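Local coordinates for Ser-thr phosphatase MSPP (PDB 2JFR), which probably removes phosphate from phosphoserine and phosphothreonine in proteins as a metal-dependent phosphatase of the PPM (PP2C) family, at residues Val5-Val17 and Pro206-Asn218. Residues are numbered along the deposited sequence; the frame is centred on the assembly and turned at random. Where two conformers were deposited one is given.
Sequences VLSAATATDQGPV and PQVAVRRLVEVAN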
# COMPACT_ATOMS: atom_id res chain seq x y z
N VAL A 5 -7.07 0.07 17.50
CA VAL A 5 -6.88 1.17 16.56
C VAL A 5 -7.41 2.42 17.27
O VAL A 5 -8.58 2.52 17.58
CB VAL A 5 -7.55 0.98 15.21
CG1 VAL A 5 -7.39 2.18 14.35
CG2 VAL A 5 -7.00 -0.31 14.53
N LEU A 6 -6.53 3.38 17.45
CA LEU A 6 -6.90 4.68 18.05
C LEU A 6 -7.48 5.58 17.03
O LEU A 6 -8.50 6.22 17.23
CB LEU A 6 -5.73 5.28 18.73
CG LEU A 6 -5.07 4.48 19.82
CD1 LEU A 6 -3.93 5.24 20.45
CD2 LEU A 6 -6.11 4.11 20.89
N SER A 7 -6.81 5.72 15.86
CA SER A 7 -7.38 6.49 14.79
C SER A 7 -6.55 6.19 13.53
O SER A 7 -5.56 5.48 13.54
CB SER A 7 -7.39 7.97 15.08
OG SER A 7 -6.10 8.51 14.89
N ALA A 8 -7.09 6.67 12.45
CA ALA A 8 -6.50 6.45 11.14
C ALA A 8 -6.79 7.65 10.28
O ALA A 8 -7.73 8.42 10.53
CB ALA A 8 -7.03 5.20 10.49
N ALA A 9 -5.99 7.86 9.26
CA ALA A 9 -6.15 8.96 8.33
C ALA A 9 -5.64 8.52 6.97
O ALA A 9 -4.77 7.67 6.88
CB ALA A 9 -5.41 10.21 8.79
N THR A 10 -6.14 9.20 5.94
CA THR A 10 -5.67 8.93 4.59
C THR A 10 -5.47 10.25 3.85
O THR A 10 -6.13 11.25 4.13
CB THR A 10 -6.63 8.09 3.78
OG1 THR A 10 -7.79 8.80 3.37
CG2 THR A 10 -7.11 6.85 4.55
N ALA A 11 -4.60 10.21 2.85
CA ALA A 11 -4.47 11.34 1.92
C ALA A 11 -4.01 10.77 0.58
O ALA A 11 -3.28 9.78 0.52
CB ALA A 11 -3.49 12.39 2.39
N THR A 12 -4.40 11.46 -0.47
CA THR A 12 -3.93 11.11 -1.79
C THR A 12 -3.69 12.38 -2.54
O THR A 12 -4.40 13.37 -2.42
CB THR A 12 -4.98 10.17 -2.46
OG1 THR A 12 -4.47 9.65 -3.73
CG2 THR A 12 -6.31 10.87 -2.80
N ASP A 13 -2.69 12.36 -3.40
CA ASP A 13 -2.19 13.52 -4.13
C ASP A 13 -1.88 13.08 -5.57
O ASP A 13 -1.04 12.20 -5.76
CB ASP A 13 -0.95 14.13 -3.51
CG ASP A 13 -0.54 15.34 -4.32
OD1 ASP A 13 -1.46 15.94 -4.96
OD2 ASP A 13 0.67 15.61 -4.43
N GLN A 14 -2.53 13.67 -6.56
CA GLN A 14 -2.21 13.35 -7.93
C GLN A 14 -0.79 13.76 -8.28
O GLN A 14 -0.10 13.06 -9.05
CB GLN A 14 -3.20 14.04 -8.85
CG GLN A 14 -3.00 13.75 -10.31
CD GLN A 14 -4.09 14.31 -11.16
OE1 GLN A 14 -5.19 14.64 -10.73
NE2 GLN A 14 -3.80 14.47 -12.43
N GLY A 15 -0.36 14.89 -7.79
CA GLY A 15 0.88 15.53 -8.15
C GLY A 15 0.73 16.28 -9.43
O GLY A 15 -0.29 16.23 -10.12
N PRO A 16 1.77 17.05 -9.78
CA PRO A 16 1.73 17.96 -10.94
C PRO A 16 2.19 17.35 -12.22
O PRO A 16 2.16 18.08 -13.24
CB PRO A 16 2.71 19.05 -10.48
CG PRO A 16 3.78 18.25 -9.75
CD PRO A 16 2.94 17.32 -8.92
N VAL A 17 2.53 16.08 -12.26
CA VAL A 17 3.09 15.44 -13.45
C VAL A 17 2.10 14.50 -14.08
O VAL A 17 1.78 14.59 -15.27
CB VAL A 17 4.44 14.72 -13.15
CG1 VAL A 17 4.96 14.03 -14.36
CG2 VAL A 17 5.46 15.71 -12.57
N PRO A 206 -2.30 12.06 13.24
CA PRO A 206 -2.29 11.33 11.94
C PRO A 206 -2.89 12.10 10.79
O PRO A 206 -2.47 11.91 9.64
CB PRO A 206 -3.11 10.09 12.22
CG PRO A 206 -3.81 10.39 13.48
CD PRO A 206 -3.07 11.36 14.30
N GLN A 207 -3.88 12.98 11.02
CA GLN A 207 -4.39 13.76 9.89
C GLN A 207 -3.39 14.80 9.42
O GLN A 207 -3.35 15.10 8.25
CB GLN A 207 -5.71 14.45 10.31
CG GLN A 207 -6.81 13.43 10.62
CD GLN A 207 -8.06 14.10 11.14
OE1 GLN A 207 -9.06 14.26 10.42
NE2 GLN A 207 -8.04 14.50 12.42
N VAL A 208 -2.54 15.32 10.31
CA VAL A 208 -1.43 16.15 9.91
C VAL A 208 -0.37 15.31 9.18
O VAL A 208 0.17 15.72 8.17
CB VAL A 208 -0.85 16.88 11.13
CG1 VAL A 208 0.42 17.61 10.73
CG2 VAL A 208 -1.92 17.87 11.62
N ALA A 209 -0.07 14.13 9.72
CA ALA A 209 0.93 13.26 9.12
C ALA A 209 0.61 13.00 7.66
O ALA A 209 1.49 13.10 6.81
CB ALA A 209 1.09 11.92 9.85
N VAL A 210 -0.61 12.63 7.34
CA VAL A 210 -0.92 12.27 5.96
C VAL A 210 -0.81 13.48 5.05
O VAL A 210 -0.32 13.35 3.91
CB VAL A 210 -2.24 11.54 5.78
CG1 VAL A 210 -2.23 10.17 6.45
CG2 VAL A 210 -3.46 12.36 6.26
N ARG A 211 -1.24 14.64 5.52
CA ARG A 211 -1.10 15.85 4.69
C ARG A 211 0.36 16.20 4.50
O ARG A 211 0.77 16.55 3.39
CB ARG A 211 -1.87 16.97 5.35
CG ARG A 211 -3.37 16.83 5.17
CD ARG A 211 -4.10 17.92 5.94
NE ARG A 211 -5.49 17.59 6.12
CZ ARG A 211 -6.20 17.79 7.22
NH1 ARG A 211 -5.72 18.33 8.34
NH2 ARG A 211 -7.46 17.42 7.13
N ARG A 212 1.17 16.11 5.56
CA ARG A 212 2.58 16.43 5.43
C ARG A 212 3.29 15.43 4.52
O ARG A 212 4.19 15.83 3.77
CB ARG A 212 3.24 16.51 6.78
CG ARG A 212 2.68 17.68 7.62
CD ARG A 212 3.50 17.90 8.84
NE ARG A 212 4.89 18.22 8.60
CZ ARG A 212 5.86 17.79 9.43
NH1 ARG A 212 5.74 17.04 10.53
NH2 ARG A 212 7.01 18.18 9.07
N LEU A 213 2.90 14.16 4.56
CA LEU A 213 3.52 13.17 3.70
C LEU A 213 3.33 13.48 2.23
O LEU A 213 4.24 13.47 1.43
CB LEU A 213 3.05 11.77 4.02
CG LEU A 213 3.60 11.18 5.31
CD1 LEU A 213 2.75 10.05 5.81
CD2 LEU A 213 5.06 10.74 5.10
N VAL A 214 2.08 13.79 1.85
CA VAL A 214 1.89 14.07 0.44
C VAL A 214 2.50 15.42 0.11
O VAL A 214 3.02 15.57 -1.02
CB VAL A 214 0.41 13.96 0.01
CG1 VAL A 214 -0.11 12.55 0.26
CG2 VAL A 214 -0.45 14.97 0.71
N GLU A 215 2.56 16.39 1.00
CA GLU A 215 3.28 17.64 0.72
C GLU A 215 4.76 17.40 0.51
O GLU A 215 5.34 18.00 -0.39
CB GLU A 215 3.04 18.62 1.84
CG GLU A 215 1.59 19.11 1.95
CD GLU A 215 1.29 20.00 3.15
OE1 GLU A 215 2.25 20.23 3.97
OE2 GLU A 215 0.15 20.55 3.35
N VAL A 216 5.38 16.55 1.32
CA VAL A 216 6.79 16.26 1.15
C VAL A 216 7.02 15.68 -0.27
O VAL A 216 7.95 16.07 -0.97
CB VAL A 216 7.27 15.31 2.23
CG1 VAL A 216 8.62 14.72 1.88
CG2 VAL A 216 7.32 16.08 3.56
N ALA A 217 6.20 14.75 -0.66
CA ALA A 217 6.37 14.12 -1.96
C ALA A 217 6.13 15.13 -3.08
O ALA A 217 6.83 15.15 -4.10
CB ALA A 217 5.43 12.93 -2.09
N ASN A 218 5.14 16.00 -2.93
CA ASN A 218 4.83 17.01 -3.94
C ASN A 218 5.95 18.02 -4.05
O ASN A 218 6.39 18.36 -5.16
CB ASN A 218 3.51 17.65 -3.51
CG ASN A 218 2.96 18.45 -4.67
OD1 ASN A 218 3.50 19.51 -4.97
ND2 ASN A 218 1.92 18.00 -5.31
O HOH W 1 2.35 14.08 -3.39
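Pro206, in the first turn of the helix, sets its ring against Ser7 and Ala9 of strand 5-13, its CB 4.1 Å from Ala9 CB. The aliphatic start of the Gln207 side chain grazes Ala9 CB. One turn on, Val210 faces the middle of the strand: CB packs against Ala11 CB at 3.7 Å, while CG1 reaches Ala9 O and CG2 Thr10 O. Val214 fills the next turn, CG1 touching Ala11 CB and CB lying 3.8 Å from Asp13 CB. At Asn218 the contact turns polar. With CG anti to the backbone N (chi1 -166°), its amide swings to the strand, and in one conformer of each residue ND2 gives Asp13 OD2 a nearly straight bond (2.8 Å, 176°) on the syn side of the carboxylate; in that conformer Asp13 OD1 weakly receives Gly15 N. Helix and strand run nearly parallel, 21° apart, with axes 7.2 Å from each other. The helix packs along the outer face of one sheet of the PP2C beta-sandwich, a helix-on-sheet layer of this alpha/beta fold. Strand 5-13 is an outer strand of that sheet, paired antiparallel with 226-233; Val210 also touches Val228 and Val230 there, while Leu213 and Val216 pack on helix 194-201.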